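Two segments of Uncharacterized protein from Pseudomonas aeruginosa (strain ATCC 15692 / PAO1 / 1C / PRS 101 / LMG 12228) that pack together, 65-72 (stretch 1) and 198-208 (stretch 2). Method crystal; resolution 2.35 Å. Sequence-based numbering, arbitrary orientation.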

# COMPACT_ATOMS: atom_id res chain seq x y z
N VAL A 65 -9.47 18.82 -5.72
CA VAL A 65 -8.04 18.62 -5.42
C VAL A 65 -7.18 18.61 -6.68
O VAL A 65 -7.45 17.87 -7.64
N ASP A 66 -6.12 19.42 -6.66
CA ASP A 66 -5.26 19.56 -7.83
C ASP A 66 -4.11 18.54 -7.85
O ASP A 66 -3.66 18.12 -8.92
N ALA A 67 -3.64 18.16 -6.67
CA ALA A 67 -2.53 17.23 -6.54
C ALA A 67 -2.52 16.65 -5.12
O ALA A 67 -3.07 17.25 -4.19
N ILE A 68 -1.91 15.48 -4.97
CA ILE A 68 -1.86 14.81 -3.66
C ILE A 68 -0.42 14.61 -3.24
O ILE A 68 0.38 14.03 -3.98
N ALA A 69 -0.08 15.12 -2.06
CA ALA A 69 1.25 14.99 -1.50
C ALA A 69 1.29 13.98 -0.37
O ALA A 69 0.32 13.85 0.37
N PHE A 70 2.41 13.28 -0.21
CA PHE A 70 2.55 12.33 0.88
C PHE A 70 4.02 12.23 1.33
O PHE A 70 4.93 12.47 0.54
N GLY A 71 4.23 11.86 2.59
CA GLY A 71 5.56 11.56 3.07
C GLY A 71 6.03 10.21 2.54
O GLY A 71 5.41 9.19 2.80
N ARG A 72 7.13 10.20 1.80
CA ARG A 72 7.61 8.97 1.17
C ARG A 72 8.62 8.24 2.05
O ARG A 72 9.36 7.38 1.57
N ASP A 198 3.02 20.53 7.76
CA ASP A 198 4.32 20.95 7.24
C ASP A 198 4.63 20.25 5.91
O ASP A 198 5.31 20.82 5.05
N LEU A 199 4.10 19.04 5.75
CA LEU A 199 4.11 18.37 4.45
C LEU A 199 3.40 19.25 3.42
O LEU A 199 3.87 19.42 2.30
N LEU A 200 2.26 19.81 3.83
CA LEU A 200 1.46 20.70 2.98
C LEU A 200 2.25 21.94 2.56
O LEU A 200 2.23 22.32 1.39
N SER A 201 2.98 22.55 3.49
CA SER A 201 3.87 23.67 3.15
C SER A 201 4.87 23.28 2.05
O SER A 201 4.99 23.98 1.02
N LEU A 202 5.55 22.16 2.25
CA LEU A 202 6.55 21.68 1.29
C LEU A 202 5.92 21.34 -0.07
O LEU A 202 6.48 21.68 -1.12
N ALA A 203 4.74 20.70 -0.05
CA ALA A 203 4.01 20.41 -1.28
C ALA A 203 3.68 21.69 -2.08
O ALA A 203 3.76 21.70 -3.31
N GLY A 204 3.32 22.76 -1.37
CA GLY A 204 3.08 24.05 -2.01
C GLY A 204 4.28 24.58 -2.80
O GLY A 204 4.15 25.01 -3.94
N PHE A 205 5.47 24.50 -2.20
CA PHE A 205 6.67 24.92 -2.89
C PHE A 205 6.93 24.01 -4.10
O PHE A 205 7.24 24.49 -5.19
N ALA A 206 6.78 22.71 -3.90
CA ALA A 206 7.05 21.74 -4.95
C ALA A 206 6.06 21.87 -6.10
O ALA A 206 6.43 21.81 -7.27
N TRP A 207 4.80 22.10 -5.76
CA TRP A 207 3.76 22.23 -6.78
C TRP A 207 3.99 23.48 -7.63
O TRP A 207 3.82 23.44 -8.85
N ALA A 208 4.37 24.58 -6.98
CA ALA A 208 4.66 25.84 -7.69
C ALA A 208 5.87 25.73 -8.61
O ALA A 208 5.99 26.52 -9.54

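The strand of stretch 1 crosses the helix of stretch 2 obliquely, with 127° between their N-to-C directions and axes that approach to 8.5 Å. Three helix residues spaced four apart, L199, A203 and W207, direct their CA-to-CB bonds toward the strand. This i, i+4 spacing brings them to one side of the helix, while on the strand the alternation of side chains sends A67 and A69 toward the helix and I68 and F70 away from it.

W207 and L199 each have about 60 Å² covered by the other stretch, and A69 follows with 53 Å². W207 adopts the t rotamer at chi1, with chi2 at -118°, and its indole packs against D66 and A67. A67 CB sits over one face of the six-membered ring, 3.8 Å from its centroid and 21° off the normal, a CH-pi contact; its closest ring atom is W207 CZ3, at 3.5 Å. A methyl group suits this place because it is small enough to let the flat ring come close, yet offers C-H bonds to the pi face. D66 borders the same ring: its carbonyl oxygen, D66 O, is 3.8 Å from W207 CH2, and D66 CB is 4.1 Å from W207 CZ2.

The indole also has a polar side. W207 NE1 donates to water 1, 3.0 Å from the water oxygen, and the same water donates a weak hydrogen bond to D66 OD2 at 3.2 Å. D66, an m rotamer, is thereby linked to the tryptophan through solvent; no direct hydrogen bond joins the two stretches.

In the middle, A69 meets A203, where the backbones come closest, their CA atoms 6.1 Å apart. The A69 CB to A203 CB distance is 3.5 Å, so two methyl groups fill the space between strand and helix, and the short side chains are compatible with this close approach.

At the other end, L199 makes up for a wider backbone separation with a longer, branched side chain in the t, p conformation. L199 CD1 reaches to 4.3 Å from A69 CB, while L199 CD2 lies against the strand backbone, 3.7 Å from F70 CA, 3.8 Å from G71 N and 3.9 Å from A69 O. F70 therefore contributes main chain here, its p-rotamer ring being carried on a CA-to-CB bond that points away. G71 has no side chain and meets the leucine through its backbone.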

# COMPACT_ATOMS: atom_id res chain seq x y z
CB VAL A 65 -7.85 17.31 -4.61
CG1 VAL A 65 -6.38 16.96 -4.46
CG2 VAL A 65 -8.54 17.41 -3.24
CB ASP A 66 -4.70 20.98 -7.88
CG ASP A 66 -5.79 22.03 -8.07
OD1 ASP A 66 -6.73 21.76 -8.85
OD2 ASP A 66 -5.72 23.12 -7.46
CB ALA A 67 -1.20 17.92 -6.86
CB ILE A 68 -2.60 13.47 -3.69
CG1 ILE A 68 -4.01 13.64 -4.26
CG2 ILE A 68 -2.66 12.90 -2.29
CD1 ILE A 68 -4.73 12.35 -4.52
CB ALA A 69 1.74 16.33 -1.02
CB PHE A 70 2.06 10.94 0.46
CG PHE A 70 2.89 10.29 -0.61
CD1 PHE A 70 3.83 9.32 -0.28
CD2 PHE A 70 2.74 10.66 -1.94
CE1 PHE A 70 4.60 8.73 -1.27
CE2 PHE A 70 3.51 10.06 -2.93
CZ PHE A 70 4.44 9.11 -2.60
CB ARG A 72 8.21 9.27 -0.21
CG ARG A 72 9.24 10.40 -0.23
CD ARG A 72 10.66 9.91 0.02
NE ARG A 72 11.65 10.89 -0.41
CZ ARG A 72 12.81 11.11 0.20
NH1 ARG A 72 13.12 10.42 1.30
NH2 ARG A 72 13.66 12.02 -0.27
CB ASP A 198 5.39 20.71 8.29
CG ASP A 198 5.04 21.37 9.61
OD1 ASP A 198 5.04 22.62 9.68
OD2 ASP A 198 4.70 20.64 10.57
CB LEU A 199 3.44 17.01 4.53
CG LEU A 199 3.06 16.33 3.20
CD1 LEU A 199 4.29 16.09 2.38
CD2 LEU A 199 2.37 15.00 3.49
CB LEU A 200 0.18 21.09 3.72
CG LEU A 200 -0.85 21.89 2.93
CD1 LEU A 200 -1.37 21.09 1.73
CD2 LEU A 200 -2.01 22.30 3.84
CB SER A 201 4.64 24.14 4.38
OG SER A 201 3.75 24.55 5.40
CB LEU A 202 7.29 20.45 1.88
CG LEU A 202 8.18 20.82 3.08
CD1 LEU A 202 8.76 19.60 3.83
CD2 LEU A 202 9.31 21.73 2.61
CB ALA A 203 2.74 19.66 -0.97
CB PHE A 205 7.89 24.94 -1.94
CG PHE A 205 7.82 26.04 -0.89
CD1 PHE A 205 8.05 27.37 -1.24
CD2 PHE A 205 7.52 25.73 0.43
CE1 PHE A 205 7.98 28.38 -0.29
CE2 PHE A 205 7.45 26.74 1.40
CZ PHE A 205 7.68 28.06 1.04
CB ALA A 206 7.02 20.30 -4.37
CB TRP A 207 2.37 22.27 -6.12
CG TRP A 207 1.20 22.36 -7.07
CD1 TRP A 207 0.29 23.37 -7.14
CD2 TRP A 207 0.79 21.37 -8.04
NE1 TRP A 207 -0.66 23.08 -8.11
CE2 TRP A 207 -0.38 21.86 -8.66
CE3 TRP A 207 1.30 20.13 -8.44
CZ2 TRP A 207 -1.04 21.16 -9.69
CZ3 TRP A 207 0.64 19.43 -9.44
CH2 TRP A 207 -0.52 19.95 -10.05
CB ALA A 208 4.87 26.98 -6.70
O HOH W 1 -3.19 24.30 -9.06